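Local coordinates for protein phosphonate monoester hydrolase (Ruegeria pomeroyi, PDB 4UPK) that is a hydrolase of the sulfatase family, in the alkaline phosphatase superfamily, with an alpha/beta fold built round a central sheet, at residues T161-L165 with E166-P170; T238-R241 with P242-P245; E304-Q307 with T308-V312. All blocks are in the same frame, centred on the assembly; numbering follows the deposited sequence.

Interaction 1: residues T161-L165 with E166-P170; sequences TEMRL and EMSYP
A buried carboxylate, that of Glu162, ties together a tight chain reversal between the end of strand 158-162 and the start of helix 169-177. Glu162 OE2 accepts from Ser168 N at 2.9 Å and Glu162 OE1 from Tyr169 N at 3.0 Å, each through its syn lone pair, so the carboxylate straddles two successive amides. Glu162 OE2 also takes Arg164 N on its anti side at 3.1 Å, a nearly straight bond (176°); three N-H groups thus fix the rotation of the carboxylate. Glu162 reaches them because its chain bends at chi2 (-89°). The reversal itself is a type I beta turn, Arg164 to Met167, closed by Met167 N on Arg164 O at 2.9 Å. From the opposite face of that carbonyl plane, Ser168 OG donates to Arg164 O at 2.8 Å. Ser168 stands at the N-cap position of the helix, but its hydroxyl is spent on the turn. The extended chain of Met167 crosses Glu162 at about a right angle and lays SD over one face of the Arg164 guanidinium, whose NH2 forms a salt bridge with Glu159. Pro170 CD touches Glu162 OE1 at 3.3 Å, while Trp228 of the second subunit meets the Tyr169 ring edge-to-face.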
loop_
_atom_site.group_PDB
_atom_site.type_symbol
_atom_site.label_atom_id
_atom_site.label_comp_id
_atom_site.label_asym_id
_atom_site.label_seq_id
_atom_site.Cartn_x
_atom_site.Cartn_y
_atom_site.Cartn_z
ATOM N N THR A 161 -24.886 8.942 10.784
ATOM C CA THR A 161 -26.179 8.718 10.157
ATOM C C THR A 161 -25.993 8.723 8.653
ATOM O O THR A 161 -25.513 9.718 8.096
ATOM C CB THR A 161 -27.203 9.774 10.587
ATOM O OG1 THR A 161 -27.300 9.784 12.005
ATOM C CG2 THR A 161 -28.620 9.534 9.958
ATOM N N GLU A 162 -26.411 7.617 8.000
ATOM C CA GLU A 162 -26.404 7.459 6.553
ATOM C C GLU A 162 -27.674 8.129 6.024
ATOM O O GLU A 162 -28.784 7.788 6.441
ATOM C CB GLU A 162 -26.373 5.960 6.163
ATOM C CG GLU A 162 -26.477 5.685 4.661
ATOM C CD GLU A 162 -27.884 5.525 4.110
ATOM O OE1 GLU A 162 -28.628 4.661 4.627
ATOM O OE2 GLU A 162 -28.248 6.269 3.169
ATOM N N MET A 163 -27.510 9.052 5.087
ATOM C CA MET A 163 -28.633 9.762 4.495
ATOM C C MET A 163 -28.293 10.223 3.081
ATOM O O MET A 163 -28.153 11.419 2.805
ATOM C CB MET A 163 -29.146 10.894 5.403
ATOM C CG MET A 163 -30.443 11.549 4.916
ATOM S SD MET A 163 -31.928 11.233 5.917
ATOM C CE MET A 163 -31.337 11.404 7.362
ATOM N N ARG A 164 -28.177 9.236 2.186
ATOM C CA ARG A 164 -27.959 9.442 0.768
ATOM C C ARG A 164 -29.333 9.272 0.111
ATOM O O ARG A 164 -30.075 8.359 0.480
ATOM C CB ARG A 164 -26.968 8.402 0.209
ATOM C CG ARG A 164 -25.748 8.183 1.069
ATOM C CD ARG A 164 -25.154 6.820 0.796
ATOM N NE ARG A 164 -24.527 6.281 1.999
ATOM C CZ ARG A 164 -23.810 5.168 2.035
ATOM N NH1 ARG A 164 -23.607 4.464 0.928
ATOM N NH2 ARG A 164 -23.291 4.745 3.177
ATOM N N LEU A 165 -29.656 10.141 -0.872
ATOM C CA LEU A 165 -30.921 10.181 -1.594
ATOM C C LEU A 165 -31.423 8.837 -2.129
ATOM O O LEU A 165 -32.578 8.494 -1.893
ATOM C CB LEU A 165 -30.941 11.303 -2.650
ATOM C CG LEU A 165 -32.219 11.477 -3.494
ATOM C CD1 LEU A 165 -33.432 11.858 -2.634
ATOM C CD2 LEU A 165 -31.990 12.493 -4.607
ATOM N N GLU A 166 -30.569 8.059 -2.771
ATOM C CA GLU A 166 -30.967 6.751 -3.322
ATOM C C GLU A 166 -31.012 5.620 -2.272
ATOM O O GLU A 166 -31.487 4.515 -2.577
ATOM C CB GLU A 166 -30.107 6.366 -4.548
ATOM C CG GLU A 166 -30.152 7.366 -5.717
ATOM C CD GLU A 166 -31.509 7.776 -6.282
ATOM O OE1 GLU A 166 -32.352 6.885 -6.540
ATOM O OE2 GLU A 166 -31.719 8.993 -6.488
ATOM N N MET A 167 -30.581 5.910 -1.025
ATOM C CA MET A 167 -30.604 4.934 0.065
ATOM C C MET A 167 -31.504 5.368 1.248
ATOM O O MET A 167 -32.695 5.017 1.267
ATOM C CB MET A 167 -29.179 4.602 0.507
ATOM C CG MET A 167 -29.096 3.327 1.275
ATOM S SD MET A 167 -27.390 2.823 1.497
ATOM C CE MET A 167 -27.640 1.401 2.537
ATOM N N SER A 168 -30.941 6.145 2.214
ATOM C CA SER A 168 -31.640 6.675 3.395
ATOM C C SER A 168 -32.347 5.594 4.217
ATOM O O SER A 168 -33.515 5.763 4.583
ATOM C CB SER A 168 -32.584 7.818 3.013
ATOM O OG SER A 168 -31.831 8.931 2.559
ATOM N N TYR A 169 -31.628 4.478 4.509
ATOM C CA TYR A 169 -32.163 3.355 5.285
ATOM C C TYR A 169 -32.636 3.749 6.688
ATOM O O TYR A 169 -33.766 3.393 7.021
ATOM C CB TYR A 169 -31.247 2.114 5.237
ATOM C CG TYR A 169 -31.367 1.307 3.953
ATOM C CD1 TYR A 169 -31.963 1.848 2.815
ATOM C CD2 TYR A 169 -30.849 0.016 3.866
ATOM C CE1 TYR A 169 -32.024 1.136 1.620
ATOM C CE2 TYR A 169 -30.930 -0.718 2.681
ATOM C CZ TYR A 169 -31.514 -0.152 1.559
ATOM O OH TYR A 169 -31.604 -0.874 0.394
ATOM N N PRO A 170 -31.872 4.563 7.479
ATOM C CA PRO A 170 -32.394 5.027 8.781
ATOM C C PRO A 170 -33.730 5.781 8.646
ATOM O O PRO A 170 -34.649 5.497 9.401
ATOM C CB PRO A 170 -31.274 5.958 9.291
ATOM C CG PRO A 170 -30.030 5.440 8.637
ATOM C CD PRO A 170 -30.495 5.071 7.264
#

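Interaction 2: residues T238-R241 with P242-P245; sequences TYIR and PHPP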
loop_
_atom_site.group_PDB
_atom_site.type_symbol
_atom_site.label_atom_id
_atom_site.label_comp_id
_atom_site.label_asym_id
_atom_site.label_seq_id
_atom_site.Cartn_x
_atom_site.Cartn_y
_atom_site.Cartn_z
ATOM N N THR A 238 -25.317 17.380 6.030
ATOM C CA THR A 238 -25.695 17.541 4.630
ATOM C C THR A 238 -27.186 17.328 4.345
ATOM O O THR A 238 -27.678 16.193 4.307
ATOM C CB THR A 238 -24.826 16.608 3.758
ATOM O OG1 THR A 238 -25.088 15.266 4.159
ATOM C CG2 THR A 238 -23.317 16.903 3.865
ATOM N N TYR A 239 -27.884 18.432 4.099
ATOM C CA TYR A 239 -29.299 18.442 3.763
ATOM C C TYR A 239 -29.457 18.373 2.261
ATOM O O TYR A 239 -28.923 19.219 1.550
ATOM C CB TYR A 239 -29.974 19.729 4.269
ATOM C CG TYR A 239 -29.996 19.875 5.772
ATOM C CD1 TYR A 239 -30.931 19.190 6.540
ATOM C CD2 TYR A 239 -29.118 20.745 6.424
ATOM C CE1 TYR A 239 -30.987 19.347 7.924
ATOM C CE2 TYR A 239 -29.171 20.920 7.808
ATOM C CZ TYR A 239 -30.115 20.220 8.554
ATOM O OH TYR A 239 -30.222 20.381 9.911
ATOM N N ILE A 240 -30.195 17.372 1.788
ATOM C CA ILE A 240 -30.504 17.174 0.386
ATOM C C ILE A 240 -31.462 18.238 -0.115
ATOM O O ILE A 240 -31.253 18.782 -1.188
ATOM C CB ILE A 240 -30.988 15.710 0.093
ATOM C CG1 ILE A 240 -31.078 15.423 -1.437
ATOM C CG2 ILE A 240 -32.281 15.339 0.829
ATOM C CD1 ILE A 240 -29.680 15.519 -2.173
ATOM N N ARG A 241 -32.509 18.543 0.691
ATOM C CA ARG A 241 -33.529 19.537 0.416
ATOM C C ARG A 241 -32.967 20.955 0.432
ATOM O O ARG A 241 -32.117 21.240 1.280
ATOM C CB ARG A 241 -34.697 19.422 1.419
ATOM C CG ARG A 241 -35.404 18.070 1.429
ATOM C CD ARG A 241 -35.843 17.603 0.065
ATOM N NE ARG A 241 -36.658 16.397 0.159
ATOM C CZ ARG A 241 -37.438 15.934 -0.814
ATOM N NH1 ARG A 241 -37.552 16.598 -1.960
ATOM N NH2 ARG A 241 -38.130 14.820 -0.639
ATOM N N PRO A 242 -33.419 21.873 -0.474
ATOM C CA PRO A 242 -34.386 21.683 -1.589
ATOM C C PRO A 242 -33.755 20.938 -2.763
ATOM O O PRO A 242 -32.658 21.288 -3.196
ATOM C CB PRO A 242 -34.783 23.125 -1.933
ATOM C CG PRO A 242 -33.515 23.927 -1.654
ATOM C CD PRO A 242 -32.881 23.261 -0.455
ATOM N N HIS A 243 -34.387 19.861 -3.227
ATOM C CA HIS A 243 -33.825 19.013 -4.299
ATOM C C HIS A 243 -34.930 18.091 -4.818
ATOM O O HIS A 243 -35.737 17.638 -3.997
ATOM C CB HIS A 243 -32.684 18.139 -3.720
ATOM C CG HIS A 243 -31.819 17.403 -4.699
ATOM N ND1 HIS A 243 -32.256 16.240 -5.329
ATOM C CD2 HIS A 243 -30.516 17.596 -5.010
ATOM C CE1 HIS A 243 -31.236 15.830 -6.073
ATOM N NE2 HIS A 243 -30.166 16.605 -5.906
ATOM N N PRO A 244 -34.980 17.782 -6.152
ATOM C CA PRO A 244 -36.008 16.855 -6.655
ATOM C C PRO A 244 -35.886 15.452 -6.022
ATOM O O PRO A 244 -34.794 15.099 -5.578
ATOM C CB PRO A 244 -35.741 16.830 -8.175
ATOM C CG PRO A 244 -34.339 17.281 -8.344
ATOM C CD PRO A 244 -34.102 18.255 -7.250
ATOM N N PRO A 245 -36.952 14.611 -5.967
ATOM C CA PRO A 245 -38.339 14.841 -6.426
ATOM C C PRO A 245 -38.989 15.851 -5.505
ATOM O O PRO A 245 -39.049 15.636 -4.294
ATOM C CB PRO A 245 -38.990 13.445 -6.342
ATOM C CG PRO A 245 -37.851 12.468 -6.119
ATOM C CD PRO A 245 -36.820 13.267 -5.382
#
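Ile240 and His243 make the apolar part of this local contact, in the loop that leaves strand 234-239. Ile240 CD1 lies over one face of the His243 imidazole, 3.8 Å from the ring centroid and 16° off its normal, which defines a CH-pi contact. Chi1 of Ile240 (-170°) directs CG1 toward His243, and the bend at chi2 sets CD1 over the ring. The polar part is carried by Arg241. Arg241 NH1 donates to Pro245 O at 2.9 Å in an almost straight bond (171°); the oxygen sits in the guanidinium plane, whereas the donor lies above the plane of the carbonyl. His243 O is also 2.9 Å from Arg241 NH1. Within 242-245, His243 ND1 donates to Pro244 O at 2.8 Å, on a lone pair in the carbonyl plane and close to the ring plane, which holds the imidazole's rotation beneath CD1. Backbone geometry shapes the loop too: the peptide bonds before Pro242 and Pro245 are both cis. Around it, Arg241 NE forms a salt bridge with Asp213 of helix 213-224, and the Arg241 side chain also packs on Val320 of helix 303-333. Pro242 touches both Tyr313 of that helix and Ile41 of strand 35-41.

Interaction 3: residues E304-Q307 with T308-V312; sequences ETIQ and TLRAV
Thr308 has its hydroxyl beside its own backbone N (chi1 -57°), which turns OG1 back along the helix to the carbonyl of Glu304, while Gln307, bent at chi2 (-64°), brings its amide alongside the Arg310 side chain. Thr308 OG1 donates to Glu304 O at 2.6 Å. Glu304 O also accepts from Thr308 N at 3.2 Å, from the opposite face of its carbonyl plane, so one residue grips it twice. These are the opening turns of the long helix 303-333, and the alpha-helical i to i+4 bonding continues through Leu309 N to Thr305 O, Arg310 N to Ile306 O and Ala311 N to Gln307 O, at 2.9 to 3.1 Å. On one flank, Gln307 and Arg310 run side by side, pointing the same way, with amide and guanidinium planes 14° apart. Gln307 OE1 comes to 3.0 Å from Arg310 NE. Both groups reach a common outside acceptor, Pro262 O, through Gln307 NE2 and Arg310 NH2, and NH1 of Arg310 bonds to Leu352 O; these anchors join the helix to neighbouring loops. Ile306 CG2 packs against the aliphatic Arg310 CD at 3.8 Å. Leu309 CD1 lies 3.3 Å from Thr305 O, while the Thr305 hydroxyl is bonded to Thr302 OG1 and Glu300 O, just before this segment.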
loop_
_atom_site.group_PDB
_atom_site.type_symbol
_atom_site.label_atom_id
_atom_site.label_comp_id
_atom_site.label_asym_id
_atom_site.label_seq_id
_atom_site.Cartn_x
_atom_site.Cartn_y
_atom_site.Cartn_z
ATOM N N GLU A 304 -47.998 27.604 -14.932
ATOM C CA GLU A 304 -48.639 27.100 -13.702
ATOM C C GLU A 304 -47.777 26.002 -13.074
ATOM O O GLU A 304 -47.548 26.029 -11.868
ATOM C CB GLU A 304 -50.056 26.573 -13.977
ATOM C CG GLU A 304 -50.852 26.300 -12.709
ATOM C CD GLU A 304 -52.233 25.687 -12.874
ATOM O OE1 GLU A 304 -52.846 25.847 -13.954
ATOM O OE2 GLU A 304 -52.724 25.085 -11.893
ATOM N N THR A 305 -47.289 25.058 -13.900
ATOM C CA THR A 305 -46.415 23.969 -13.486
ATOM C C THR A 305 -45.078 24.522 -12.944
ATOM O O THR A 305 -44.711 24.208 -11.811
ATOM C CB THR A 305 -46.214 23.010 -14.666
ATOM O OG1 THR A 305 -47.429 22.311 -14.905
ATOM C CG2 THR A 305 -45.052 22.035 -14.470
ATOM N N ILE A 306 -44.381 25.340 -13.752
ATOM C CA ILE A 306 -43.084 25.944 -13.426
ATOM C C ILE A 306 -43.119 26.694 -12.096
ATOM O O ILE A 306 -42.258 26.453 -11.245
ATOM C CB ILE A 306 -42.542 26.783 -14.630
ATOM C CG1 ILE A 306 -42.133 25.856 -15.805
ATOM C CG2 ILE A 306 -41.376 27.694 -14.234
ATOM C CD1 ILE A 306 -42.261 26.515 -17.207
ATOM N N GLN A 307 -44.149 27.538 -11.887
ATOM C CA GLN A 307 -44.321 28.330 -10.663
ATOM C C GLN A 307 -44.628 27.482 -9.414
ATOM O O GLN A 307 -44.222 27.842 -8.306
ATOM C CB GLN A 307 -45.334 29.469 -10.873
ATOM C CG GLN A 307 -44.907 30.508 -11.920
ATOM C CD GLN A 307 -43.671 31.285 -11.561
ATOM O OE1 GLN A 307 -42.547 30.866 -11.821
ATOM N NE2 GLN A 307 -43.846 32.461 -10.996
ATOM N N THR A 308 -45.312 26.344 -9.612
ATOM C CA THR A 308 -45.670 25.405 -8.549
ATOM C C THR A 308 -44.422 24.725 -8.005
ATOM O O THR A 308 -44.219 24.714 -6.792
ATOM C CB THR A 308 -46.797 24.459 -9.009
ATOM O OG1 THR A 308 -47.918 25.253 -9.409
ATOM C CG2 THR A 308 -47.230 23.510 -7.926
ATOM N N LEU A 309 -43.563 24.221 -8.912
ATOM C CA LEU A 309 -42.288 23.595 -8.605
ATOM C C LEU A 309 -41.400 24.588 -7.863
ATOM O O LEU A 309 -40.758 24.218 -6.884
ATOM C CB LEU A 309 -41.606 23.164 -9.916
ATOM C CG LEU A 309 -41.770 21.702 -10.313
ATOM C CD1 LEU A 309 -43.175 21.408 -10.808
ATOM C CD2 LEU A 309 -40.748 21.312 -11.345
ATOM N N ARG A 310 -41.384 25.858 -8.325
ATOM C CA ARG A 310 -40.645 26.980 -7.754
ATOM C C ARG A 310 -41.119 27.282 -6.323
ATOM O O ARG A 310 -40.276 27.432 -5.438
ATOM C CB ARG A 310 -40.741 28.203 -8.684
ATOM C CG ARG A 310 -39.787 28.105 -9.860
ATOM C CD ARG A 310 -40.046 29.079 -11.001
ATOM N NE ARG A 310 -39.836 30.492 -10.651
ATOM C CZ ARG A 310 -38.664 31.125 -10.699
ATOM N NH1 ARG A 310 -37.569 30.480 -11.084
ATOM N NH2 ARG A 310 -38.581 32.413 -10.366
ATOM N N ALA A 311 -42.459 27.271 -6.079
ATOM C CA ALA A 311 -43.056 27.465 -4.751
ATOM C C ALA A 311 -42.728 26.286 -3.795
ATOM O O ALA A 311 -42.485 26.528 -2.609
ATOM C CB ALA A 311 -44.568 27.645 -4.865
ATOM N N VAL A 312 -42.733 25.032 -4.306
ATOM C CA VAL A 312 -42.412 23.818 -3.538
ATOM C C VAL A 312 -40.947 23.848 -3.094
ATOM O O VAL A 312 -40.665 23.596 -1.925
ATOM C CB VAL A 312 -42.809 22.510 -4.297
ATOM C CG1 VAL A 312 -42.245 21.261 -3.598
ATOM C CG2 VAL A 312 -44.334 22.411 -4.450
#

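Interactions 1 and 2 both reach the large mixed sheet and touch each other: Leu165 CD2 packs on His243 CE1 at 3.7 Å. Interaction 3, about 16 Å centre to centre from interaction 2, has no such touch, yet helix 303-333, whose opening turns it forms, goes on to cover residues of interaction 2. Interaction 2 lies nearest the middle, its centre about 11 Å from the centre of the chain, and interaction 3 farthest, about 22 Å, although its residues are mostly buried; interactions 1 and 2 are partly buried, and only interaction 1 meets another subunit. A carboxylate gathers amides in interaction 1, a guanidinium and an imidazole hold a loop in interaction 2, and regular helix bonding dominates interaction 3.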